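Local coordinates for ABC transporter periplasmic peptide-binding protein (Pseudoalteromonas, PDB 4QFL), which binds dipeptides in the periplasm, here holding Ala-Phe, and probably delivers them to an ABC transporter of the inner membrane, at residues A[418-422]-A[423-427]; A[140-143]-A[144-148]; A[305-308]-A[309-313]; A[466-469]-A[470-473]. All coordinates share one frame; numbering follows the deposited sequence.

Interaction 1 of 4, residues A[418-422]-A[423-427]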
loop_
_atom_site.group_PDB
_atom_site.type_symbol
_atom_site.label_atom_id
_atom_site.label_comp_id
_atom_site.label_asym_id
_atom_site.label_seq_id
_atom_site.Cartn_x
_atom_site.Cartn_y
_atom_site.Cartn_z
ATOM N N ILE A 418 -10.125 4.122 -6.833
ATOM C CA ILE A 418 -8.758 4.619 -6.701
ATOM C C ILE A 418 -8.410 5.548 -7.859
ATOM O O ILE A 418 -7.854 6.628 -7.676
ATOM C CB ILE A 418 -7.745 3.452 -6.663
ATOM C CG1 ILE A 418 -7.961 2.589 -5.418
ATOM C CG2 ILE A 418 -6.313 3.984 -6.725
ATOM C CD1 ILE A 418 -7.884 3.351 -4.159
ATOM N N GLN A 419 -8.758 5.107 -9.055
ATOM C CA GLN A 419 -8.494 5.854 -10.277
ATOM C C GLN A 419 -9.157 7.239 -10.259
ATOM O O GLN A 419 -8.530 8.244 -10.573
ATOM C CB GLN A 419 -8.963 5.017 -11.478
ATOM C CG GLN A 419 -8.934 5.715 -12.811
ATOM C CD GLN A 419 -7.536 5.828 -13.378
ATOM O OE1 GLN A 419 -6.546 5.856 -12.639
ATOM N NE2 GLN A 419 -7.444 5.891 -14.705
ATOM N N ARG A 420 -10.424 7.286 -9.870
ATOM C CA ARG A 420 -11.167 8.537 -9.871
ATOM C C ARG A 420 -10.753 9.469 -8.725
ATOM O O ARG A 420 -10.896 10.694 -8.820
ATOM C CB ARG A 420 -12.680 8.273 -9.911
ATOM C CG ARG A 420 -13.148 7.670 -11.261
ATOM C CD ARG A 420 -14.666 7.423 -11.343
ATOM N NE ARG A 420 -15.055 6.723 -12.573
ATOM C CZ ARG A 420 -16.301 6.357 -12.879
ATOM N NH1 ARG A 420 -17.306 6.617 -12.058
ATOM N NH2 ARG A 420 -16.549 5.727 -14.015
ATOM N N ILE A 421 -10.204 8.898 -7.658
ATOM C CA ILE A 421 -9.609 9.702 -6.595
ATOM C C ILE A 421 -8.260 10.290 -7.056
ATOM O O ILE A 421 -7.905 11.420 -6.696
ATOM C CB ILE A 421 -9.448 8.895 -5.273
ATOM C CG1 ILE A 421 -10.816 8.505 -4.689
ATOM C CG2 ILE A 421 -8.712 9.706 -4.250
ATOM C CD1 ILE A 421 -11.613 9.683 -4.115
ATOM N N GLY A 422 -7.521 9.524 -7.853
ATOM C CA GLY A 422 -6.287 10.014 -8.442
ATOM C C GLY A 422 -6.542 11.129 -9.443
ATOM O O GLY A 422 -5.653 11.932 -9.734
ATOM N N GLU A 423 -7.762 11.169 -9.976
ATOM C CA GLU A 423 -8.188 12.214 -10.905
ATOM C C GLU A 423 -8.874 13.340 -10.159
ATOM O O GLU A 423 -9.508 14.200 -10.764
ATOM C CB GLU A 423 -9.141 11.638 -11.950
ATOM C CG GLU A 423 -8.505 10.618 -12.876
ATOM C CD GLU A 423 -9.523 9.798 -13.643
ATOM O OE1 GLU A 423 -10.706 10.181 -13.652
ATOM O OE2 GLU A 423 -9.145 8.765 -14.237
ATOM N N HIS A 424 -8.735 13.317 -8.838
ATOM C CA HIS A 424 -9.360 14.277 -7.931
ATOM C C HIS A 424 -10.798 14.712 -8.287
ATOM O O HIS A 424 -11.133 15.899 -8.238
ATOM C CB HIS A 424 -8.435 15.477 -7.676
ATOM C CG HIS A 424 -8.246 16.367 -8.864
ATOM N ND1 HIS A 424 -7.288 16.132 -9.825
ATOM C CD2 HIS A 424 -8.880 17.506 -9.229
ATOM C CE1 HIS A 424 -7.350 17.082 -10.744
ATOM N NE2 HIS A 424 -8.309 17.924 -10.408
ATOM N N ARG A 425 -11.650 13.741 -8.613
ATOM C CA ARG A 425 -13.057 14.026 -8.902
ATOM C C ARG A 425 -13.886 14.317 -7.640
ATOM O O ARG A 425 -15.031 14.765 -7.727
ATOM C CB ARG A 425 -13.696 12.885 -9.711
ATOM C CG ARG A 425 -13.219 12.798 -11.170
ATOM C CD ARG A 425 -14.298 12.227 -12.104
ATOM N NE ARG A 425 -13.798 11.155 -12.969
ATOM C CZ ARG A 425 -14.570 10.396 -13.745
ATOM N NH1 ARG A 425 -15.886 10.581 -13.778
ATOM N NH2 ARG A 425 -14.025 9.442 -14.486
ATOM N N HIS A 426 -13.299 14.068 -6.472
ATOM C CA HIS A 426 -14.024 14.131 -5.207
ATOM C C HIS A 426 -13.940 15.475 -4.532
ATOM O O HIS A 426 -13.036 16.254 -4.811
ATOM C CB HIS A 426 -13.465 13.082 -4.243
ATOM C CG HIS A 426 -12.017 13.277 -3.912
ATOM N ND1 HIS A 426 -11.010 13.075 -4.834
ATOM C CD2 HIS A 426 -11.404 13.647 -2.763
ATOM C CE1 HIS A 426 -9.843 13.313 -4.266
ATOM N NE2 HIS A 426 -10.052 13.662 -3.009
ATOM N N ASP A 427 -14.884 15.734 -3.629
ATOM C CA ASP A 427 -14.782 16.843 -2.679
ATOM C C ASP A 427 -13.938 16.374 -1.513
ATOM O O ASP A 427 -13.034 17.068 -1.054
ATOM C CB ASP A 427 -16.149 17.215 -2.090
ATOM C CG ASP A 427 -17.019 17.988 -3.045
ATOM O OD1 ASP A 427 -16.513 18.494 -4.066
ATOM O OD2 ASP A 427 -18.228 18.091 -2.752
#
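Gln419 and Glu423 meet where helix 414-422 runs out: the Gln419 chain, bent at chi2, brings its amide obliquely past Glu423 OE2, with the amide and carboxylate planes turned 61° apart. NE2 of Gln419 lies 3.4 Å from OE2 of Glu423, but the angle is too poor for a hydrogen bond. Arg420 follows, and its carbonyl carries the helix end. Arg425 N reaches Arg420 O at 3.1 Å with an N-H...O angle of 172°, and His424 N bonds Ile421 O at 3.0 Å. With positive phi at His424, this pair of bonds defines a Schellman motif. The extended Arg420 side chain crosses that of Arg425 obliquely and the guanidinium groups stack 4.5 Å between centres, planes 26° apart; Arg420 CD sits over the centre of the Arg425 group. Glu423 OE1 meets the same group in its plane, in a weak salt bridge of 3.3 Å to Arg425 NE. Ile421 meets His426 instead: its CD1 rests over one face of the imidazole, a CH-pi contact 3.8 Å from the ring centroid. His426 NE2 is held by the carbonyl of Pro459, whereas the buried ND1 has no partner in the model. Gly422 N still bonds Ile418 O, at 2.9 Å, before the chain leads toward strand 428-434. Two like charges thus stack beside one carboxylate, which bridges Arg425 directly and probably helps to balance the pair, although Arg420 NE is 5.7 Å from Glu423 OE1; Tyr412 offers Arg420 a cation-pi partner.

Interaction 2 of 4, residues A[140-143]-A[144-148]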
loop_
_atom_site.group_PDB
_atom_site.type_symbol
_atom_site.label_atom_id
_atom_site.label_comp_id
_atom_site.label_asym_id
_atom_site.label_seq_id
_atom_site.Cartn_x
_atom_site.Cartn_y
_atom_site.Cartn_z
ATOM N N TYR A 140 4.485 4.234 -12.622
ATOM C CA TYR A 140 5.066 3.433 -11.539
ATOM C C TYR A 140 4.810 4.170 -10.232
ATOM O O TYR A 140 5.702 4.824 -9.698
ATOM C CB TYR A 140 6.565 3.227 -11.786
ATOM C CG TYR A 140 6.856 2.750 -13.200
ATOM C CD1 TYR A 140 6.463 1.482 -13.616
ATOM C CD2 TYR A 140 7.496 3.573 -14.123
ATOM C CE1 TYR A 140 6.701 1.038 -14.901
ATOM C CE2 TYR A 140 7.742 3.134 -15.422
ATOM C CZ TYR A 140 7.342 1.865 -15.802
ATOM O OH TYR A 140 7.574 1.411 -17.084
ATOM N N PRO A 141 3.564 4.088 -9.727
ATOM C CA PRO A 141 3.070 5.046 -8.728
ATOM C C PRO A 141 3.877 5.118 -7.426
ATOM O O PRO A 141 4.170 6.222 -6.986
ATOM C CB PRO A 141 1.618 4.607 -8.486
ATOM C CG PRO A 141 1.509 3.225 -9.044
ATOM C CD PRO A 141 2.544 3.092 -10.109
ATOM N N TYR A 142 4.231 3.998 -6.807
ATOM C CA TYR A 142 5.010 4.111 -5.578
ATOM C C TYR A 142 6.295 4.907 -5.848
ATOM O O TYR A 142 6.617 5.879 -5.167
ATOM C CB TYR A 142 5.368 2.744 -4.979
ATOM C CG TYR A 142 6.093 2.925 -3.667
ATOM C CD1 TYR A 142 5.393 3.277 -2.523
ATOM C CD2 TYR A 142 7.475 2.813 -3.584
ATOM C CE1 TYR A 142 6.035 3.483 -1.336
ATOM C CE2 TYR A 142 8.131 3.016 -2.391
ATOM C CZ TYR A 142 7.404 3.360 -1.271
ATOM O OH TYR A 142 8.039 3.565 -0.068
ATOM N N PHE A 143 7.013 4.472 -6.867
ATOM C CA PHE A 143 8.314 5.023 -7.190
ATOM C C PHE A 143 8.266 6.482 -7.642
ATOM O O PHE A 143 9.068 7.300 -7.203
ATOM C CB PHE A 143 8.975 4.133 -8.227
ATOM C CG PHE A 143 9.221 2.730 -7.734
ATOM C CD1 PHE A 143 10.197 2.481 -6.770
ATOM C CD2 PHE A 143 8.484 1.664 -8.228
ATOM C CE1 PHE A 143 10.439 1.186 -6.316
ATOM C CE2 PHE A 143 8.722 0.360 -7.783
ATOM C CZ PHE A 143 9.694 0.122 -6.826
ATOM N N GLN A 144 7.321 6.824 -8.502
ATOM C CA GLN A 144 7.163 8.216 -8.887
ATOM C C GLN A 144 6.794 9.083 -7.679
ATOM O O GLN A 144 7.306 10.183 -7.530
ATOM C CB GLN A 144 6.160 8.349 -10.031
ATOM C CG GLN A 144 6.541 7.456 -11.222
ATOM C CD GLN A 144 5.484 7.382 -12.326
ATOM O OE1 GLN A 144 4.319 7.736 -12.130
ATOM N NE2 GLN A 144 5.901 6.907 -13.499
ATOM N N SER A 145 5.948 8.570 -6.792
ATOM C CA SER A 145 5.548 9.303 -5.593
ATOM C C SER A 145 6.710 9.662 -4.668
ATOM O O SER A 145 6.696 10.704 -4.032
ATOM C CB SER A 145 4.500 8.518 -4.801
ATOM O OG SER A 145 3.290 8.431 -5.522
ATOM N N VAL A 146 7.707 8.798 -4.574
ATOM C CA VAL A 146 8.838 9.085 -3.705
ATOM C C VAL A 146 10.036 9.638 -4.478
ATOM O O VAL A 146 11.117 9.831 -3.909
ATOM C CB VAL A 146 9.260 7.855 -2.896
ATOM C CG1 VAL A 146 8.078 7.354 -2.075
ATOM C CG2 VAL A 146 9.797 6.777 -3.827
ATOM N N GLY A 147 9.849 9.879 -5.773
ATOM C CA GLY A 147 10.833 10.586 -6.575
ATOM C C GLY A 147 12.055 9.803 -7.022
ATOM O O GLY A 147 13.180 10.282 -6.906
ATOM N N ILE A 148 11.822 8.609 -7.548
ATOM C CA ILE A 148 12.893 7.831 -8.151
ATOM C C ILE A 148 13.716 8.718 -9.094
ATOM O O ILE A 148 14.939 8.764 -8.998
ATOM C CB ILE A 148 12.347 6.569 -8.868
ATOM C CG1 ILE A 148 13.315 5.401 -8.684
ATOM C CG2 ILE A 148 11.994 6.822 -10.336
ATOM C CD1 ILE A 148 13.423 4.935 -7.253
#
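Chi1 of -176° at Tyr142 turns its CG away from the backbone N, and the first torsion of Val146 sets CG1 opposite the carbonyl carbon; together they bring Val146 CG1 over one face of the Tyr142 ring, offset toward the rim and 4.1 Å from Tyr142 CZ. The setting is the short helix 141-145, with Tyr140 at its N-cap position and a Schellman motif at its C-terminal end, where Gly147 has positive phi. Gln144 N closes the first turn on Tyr140 O at 2.8 Å. The extended Gln144 side chain crosses Tyr140 obliquely, its amide at 78° to the phenol ring and NE2 3.7 Å from Tyr140 CD2; NE2 has a weak bond to Ala138 O just before the segment. At the far end Ile148 N reaches Phe143 O at 3.1 Å in an almost straight bond. The Phe143 and Ile148 side chains lie side by side, with Phe143 CD1 4.1 Å from Ile148 CD1. The contact is largely buried. Tyr142 stacks on Phe182 and bonds Asn177 and Asn442 through its hydroxyl, and Tyr140 OH is held by His133 O and Arg124; these bonds probably help to hold the helix near the dipeptide, the Tyr142 side chain being about 6 Å from the bound alanine. Across the length of the helix, from its first residue to its last, one carbonyl receives two donors: Ser145 OG and Ser145 N approach Pro141 O from opposite faces of its plane, at 2.8 Å and 3.0 Å respectively, the hydroxyl tilted 34° from that plane.

Interaction 3 of 4, residues A[305-308]-A[309-313]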
loop_
_atom_site.group_PDB
_atom_site.type_symbol
_atom_site.label_atom_id
_atom_site.label_comp_id
_atom_site.label_asym_id
_atom_site.label_seq_id
_atom_site.Cartn_x
_atom_site.Cartn_y
_atom_site.Cartn_z
ATOM N N ASP A 305 -10.705 24.361 -0.167
ATOM C CA ASP A 305 -9.414 25.040 -0.206
ATOM C C ASP A 305 -9.300 26.047 0.939
ATOM O O ASP A 305 -8.256 26.668 1.139
ATOM C CB ASP A 305 -9.201 25.720 -1.558
ATOM C CG ASP A 305 -10.168 26.855 -1.803
ATOM O OD1 ASP A 305 -11.285 26.817 -1.248
ATOM O OD2 ASP A 305 -9.817 27.791 -2.560
ATOM N N ASN A 306 -10.380 26.196 1.695
ATOM C CA ASN A 306 -10.419 27.148 2.788
ATOM C C ASN A 306 -10.184 26.460 4.115
ATOM O O ASN A 306 -10.998 25.654 4.562
ATOM C CB ASN A 306 -11.775 27.834 2.811
ATOM C CG ASN A 306 -11.847 28.919 3.826
ATOM O OD1 ASN A 306 -11.066 28.949 4.770
ATOM N ND2 ASN A 306 -12.788 29.830 3.648
ATOM N N LEU A 307 -9.070 26.780 4.754
ATOM C CA LEU A 307 -8.700 26.078 5.970
ATOM C C LEU A 307 -9.814 26.162 7.001
ATOM O O LEU A 307 -10.171 25.151 7.603
ATOM C CB LEU A 307 -7.387 26.614 6.538
ATOM C CG LEU A 307 -6.862 25.968 7.826
ATOM C CD1 LEU A 307 -6.847 24.440 7.760
ATOM C CD2 LEU A 307 -5.475 26.505 8.147
ATOM N N LYS A 308 -10.379 27.355 7.190
ATOM C CA LYS A 308 -11.460 27.539 8.158
ATOM C C LYS A 308 -12.613 26.589 7.904
ATOM O O LYS A 308 -13.304 26.170 8.831
ATOM C CB LYS A 308 -11.974 28.977 8.151
ATOM C CG LYS A 308 -11.276 29.898 9.142
ATOM C CD LYS A 308 -12.296 30.690 9.957
ATOM C CE LYS A 308 -11.618 31.679 10.905
ATOM N NZ LYS A 308 -11.003 31.043 12.115
ATOM N N VAL A 309 -12.835 26.262 6.641
ATOM C CA VAL A 309 -13.897 25.344 6.288
ATOM C C VAL A 309 -13.480 23.944 6.696
ATOM O O VAL A 309 -14.260 23.205 7.296
ATOM C CB VAL A 309 -14.179 25.378 4.790
ATOM C CG1 VAL A 309 -14.862 24.095 4.342
ATOM C CG2 VAL A 309 -15.020 26.583 4.446
ATOM N N ARG A 310 -12.244 23.582 6.371
ATOM C CA ARG A 310 -11.752 22.255 6.703
ATOM C C ARG A 310 -11.831 22.047 8.204
ATOM O O ARG A 310 -12.266 20.992 8.671
ATOM C CB ARG A 310 -10.332 22.032 6.166
ATOM C CG ARG A 310 -10.292 21.937 4.645
ATOM C CD ARG A 310 -8.981 21.381 4.104
ATOM N NE ARG A 310 -7.815 22.150 4.530
ATOM C CZ ARG A 310 -7.363 23.253 3.936
ATOM N NH1 ARG A 310 -7.983 23.763 2.887
ATOM N NH2 ARG A 310 -6.282 23.857 4.405
ATOM N N GLN A 311 -11.436 23.070 8.955
ATOM C CA GLN A 311 -11.526 23.042 10.411
ATOM C C GLN A 311 -12.980 22.910 10.878
ATOM O O GLN A 311 -13.293 22.103 11.753
ATOM C CB GLN A 311 -10.887 24.297 10.997
ATOM C CG GLN A 311 -9.443 24.471 10.585
ATOM C CD GLN A 311 -8.884 25.839 10.930
ATOM O OE1 GLN A 311 -7.691 26.085 10.764
ATOM N NE2 GLN A 311 -9.743 26.735 11.408
ATOM N N ALA A 312 -13.871 23.698 10.284
ATOM C CA ALA A 312 -15.286 23.616 10.616
ATOM C C ALA A 312 -15.860 22.199 10.440
ATOM O O ALA A 312 -16.572 21.708 11.311
ATOM C CB ALA A 312 -16.082 24.633 9.809
ATOM N N LEU A 313 -15.545 21.536 9.333
ATOM C CA LEU A 313 -16.122 20.226 9.043
ATOM C C LEU A 313 -15.666 19.132 10.019
ATOM O O LEU A 313 -16.453 18.281 10.438
ATOM C CB LEU A 313 -15.779 19.795 7.617
ATOM C CG LEU A 313 -16.420 20.512 6.428
ATOM C CD1 LEU A 313 -15.622 20.242 5.163
ATOM C CD2 LEU A 313 -17.867 20.092 6.243
#
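Over one face of the Arg310 guanidinium lies Leu307, its CA 3.6 Å above the plane and offset toward the rim, with Asn306 O on the same face; at the edge, near the plane, comes the Asp305 backbone. This is the N-terminal turn of helix 307-314, with Asn306 as N-cap: its OD1 takes a weak capping bond from Lys308 N at 3.0 Å, and its carbonyl accepts Arg310 N at the same length. The bend of Arg310 at chi3 (-57°) folds the chain back so that the guanidinium covers the start of its own helix. There NH2 approaches Leu307 CD1 at 3.5 Å, and the three nitrogens are satisfied by carbonyls: NH1 by Phe304, NH2 by Gln497 and NE, weakly, by Leu498. The arginine therefore ties the helix start to the preceding loop and to the end of helix 480-497. Val309 packs its CG2 at about a right angle against Asn306 CB, 3.8 Å away. Further on, Ala312 sits against helix 356-363 through Leu362 and Leu363. Gln311 N bonds Leu307 O at 2.8 Å, and the extended Gln311 side chain crosses Leu307 so that OE1 comes to 3.1 Å from Leu307 CG.

Interaction 4 of 4, residues A[466-469]-A[470-473]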
loop_
_atom_site.group_PDB
_atom_site.type_symbol
_atom_site.label_atom_id
_atom_site.label_comp_id
_atom_site.label_asym_id
_atom_site.label_seq_id
_atom_site.Cartn_x
_atom_site.Cartn_y
_atom_site.Cartn_z
ATOM N N GLU A 466 6.620 23.648 1.364
ATOM C CA GLU A 466 7.088 23.859 2.719
ATOM C C GLU A 466 7.085 22.546 3.504
ATOM O O GLU A 466 8.053 22.215 4.184
ATOM C CB GLU A 466 6.208 24.909 3.386
ATOM C CG GLU A 466 6.453 26.339 2.861
ATOM C CD GLU A 466 6.010 26.596 1.401
ATOM O OE1 GLU A 466 6.746 27.330 0.696
ATOM O OE2 GLU A 466 4.930 26.109 0.966
ATOM N N PHE A 467 5.993 21.806 3.381
ATOM C CA PHE A 467 5.848 20.467 3.952
ATOM C C PHE A 467 6.913 19.530 3.384
ATOM O O PHE A 467 7.585 18.821 4.124
ATOM C CB PHE A 467 4.436 19.939 3.640
ATOM C CG PHE A 467 4.202 18.520 4.065
ATOM C CD1 PHE A 467 3.991 18.204 5.393
ATOM C CD2 PHE A 467 4.179 17.502 3.131
ATOM C CE1 PHE A 467 3.769 16.897 5.770
ATOM C CE2 PHE A 467 3.962 16.203 3.510
ATOM C CZ PHE A 467 3.762 15.902 4.818
ATOM N N ASP A 468 7.075 19.557 2.062
ATOM C CA ASP A 468 7.988 18.646 1.361
ATOM C C ASP A 468 9.419 18.869 1.800
ATOM O O ASP A 468 10.219 17.934 1.866
ATOM C CB ASP A 468 7.917 18.859 -0.157
ATOM C CG ASP A 468 6.670 18.277 -0.779
ATOM O OD1 ASP A 468 5.742 17.894 -0.028
ATOM O OD2 ASP A 468 6.613 18.216 -2.024
ATOM N N LEU A 469 9.741 20.125 2.076
ATOM C CA LEU A 469 11.078 20.475 2.516
ATOM C C LEU A 469 11.388 19.763 3.827
ATOM O O LEU A 469 12.505 19.294 4.036
ATOM C CB LEU A 469 11.225 21.988 2.665
ATOM C CG LEU A 469 12.650 22.463 2.903
ATOM C CD1 LEU A 469 13.576 21.881 1.847
ATOM C CD2 LEU A 469 12.678 23.960 2.873
ATOM N N LEU A 470 10.401 19.674 4.711
ATOM C CA LEU A 470 10.581 18.906 5.937
ATOM C C LEU A 470 10.923 17.459 5.612
ATOM O O LEU A 470 11.765 16.846 6.266
ATOM C CB LEU A 470 9.315 18.953 6.797
ATOM C CG LEU A 470 8.973 20.277 7.477
ATOM C CD1 LEU A 470 7.605 20.219 8.150
ATOM C CD2 LEU A 470 10.065 20.630 8.472
ATOM N N LEU A 471 10.259 16.909 4.603
ATOM C CA LEU A 471 10.472 15.516 4.241
ATOM C C LEU A 471 11.892 15.313 3.704
ATOM O O LEU A 471 12.569 14.339 4.028
ATOM C CB LEU A 471 9.423 15.058 3.218
ATOM C CG LEU A 471 7.941 15.234 3.580
ATOM C CD1 LEU A 471 7.055 14.532 2.569
ATOM C CD2 LEU A 471 7.647 14.710 4.963
ATOM N N THR A 472 12.343 16.255 2.890
ATOM C CA THR A 472 13.667 16.179 2.304
ATOM C C THR A 472 14.767 16.229 3.358
ATOM O O THR A 472 15.729 15.462 3.306
ATOM C CB THR A 472 13.862 17.328 1.327
ATOM O OG1 THR A 472 12.882 17.203 0.293
ATOM C CG2 THR A 472 15.259 17.283 0.720
ATOM N N LYS A 473 14.625 17.142 4.313
ATOM C CA LYS A 473 15.619 17.278 5.367
ATOM C C LYS A 473 15.698 16.007 6.215
ATOM O O LYS A 473 16.785 15.568 6.591
ATOM C CB LYS A 473 15.330 18.515 6.214
ATOM C CG LYS A 473 15.325 19.793 5.386
ATOM C CD LYS A 473 15.133 21.036 6.232
ATOM C CE LYS A 473 15.256 22.292 5.380
ATOM N NZ LYS A 473 15.304 23.520 6.215
#
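Lys473 N bonds Leu469 O at 3.0 Å and Thr472 N bonds Asp468 O at 2.9 Å, regular i to i+4 spacing within helix 465-475, whereas the bonds from Leu470 N to Glu466 O and from Leu471 N to Phe467 O are long and weak. Among the side chains, Phe467 and Leu471 make the main apolar contact. With CG anti to the backbone N (chi1 175°), the Phe467 ring meets Leu471: Leu471 CD1 comes to 3.6 Å from Phe467 CE2, and Leu471 CD2 lies over one ring face. Trp462 meets the same ring with planes at about 60°. The extended Lys473 chain lies obliquely across Leu469, its CE 3.6 Å from Leu469 CG. Asp468 sends OD2 to the backbone N of Cys450, a residue of the Cys450-Cys463 disulfide, so the helix is joined by a polar bond to the segment that the disulfide also ties. Phe467 and Leu471 are thus buried, both against helix 445-448, and Phe467 with Leu470 also reaches helix 480-497 through Met493. Leu469, by contrast, is exposed and partly covered by the Lys473 methylenes, which leave the ammonium at the far end of a chain that also touches Tyr486.

All four are local helix contacts that follow one another along the chain, in the order interaction 2, 3, 1, 4, and none touches another. Interactions 1 and 2 lie nearest the dipeptide: Ile418 of interaction 1 belongs to the phenylalanine pocket, and the Ile421 side chain is about 6 Å from that ligand, while Tyr142 of interaction 2 is about 6 Å from the alanine. Their centres are 18 Å apart, nearest atoms about 8 Å. Interaction 4 lies 16 Å from interaction 2 between centres, and both reach helix 445-448. Interaction 3 is more remote, 30 Å from interaction 2, yet comes within about 7 Å of interaction 1 at the nearest atoms.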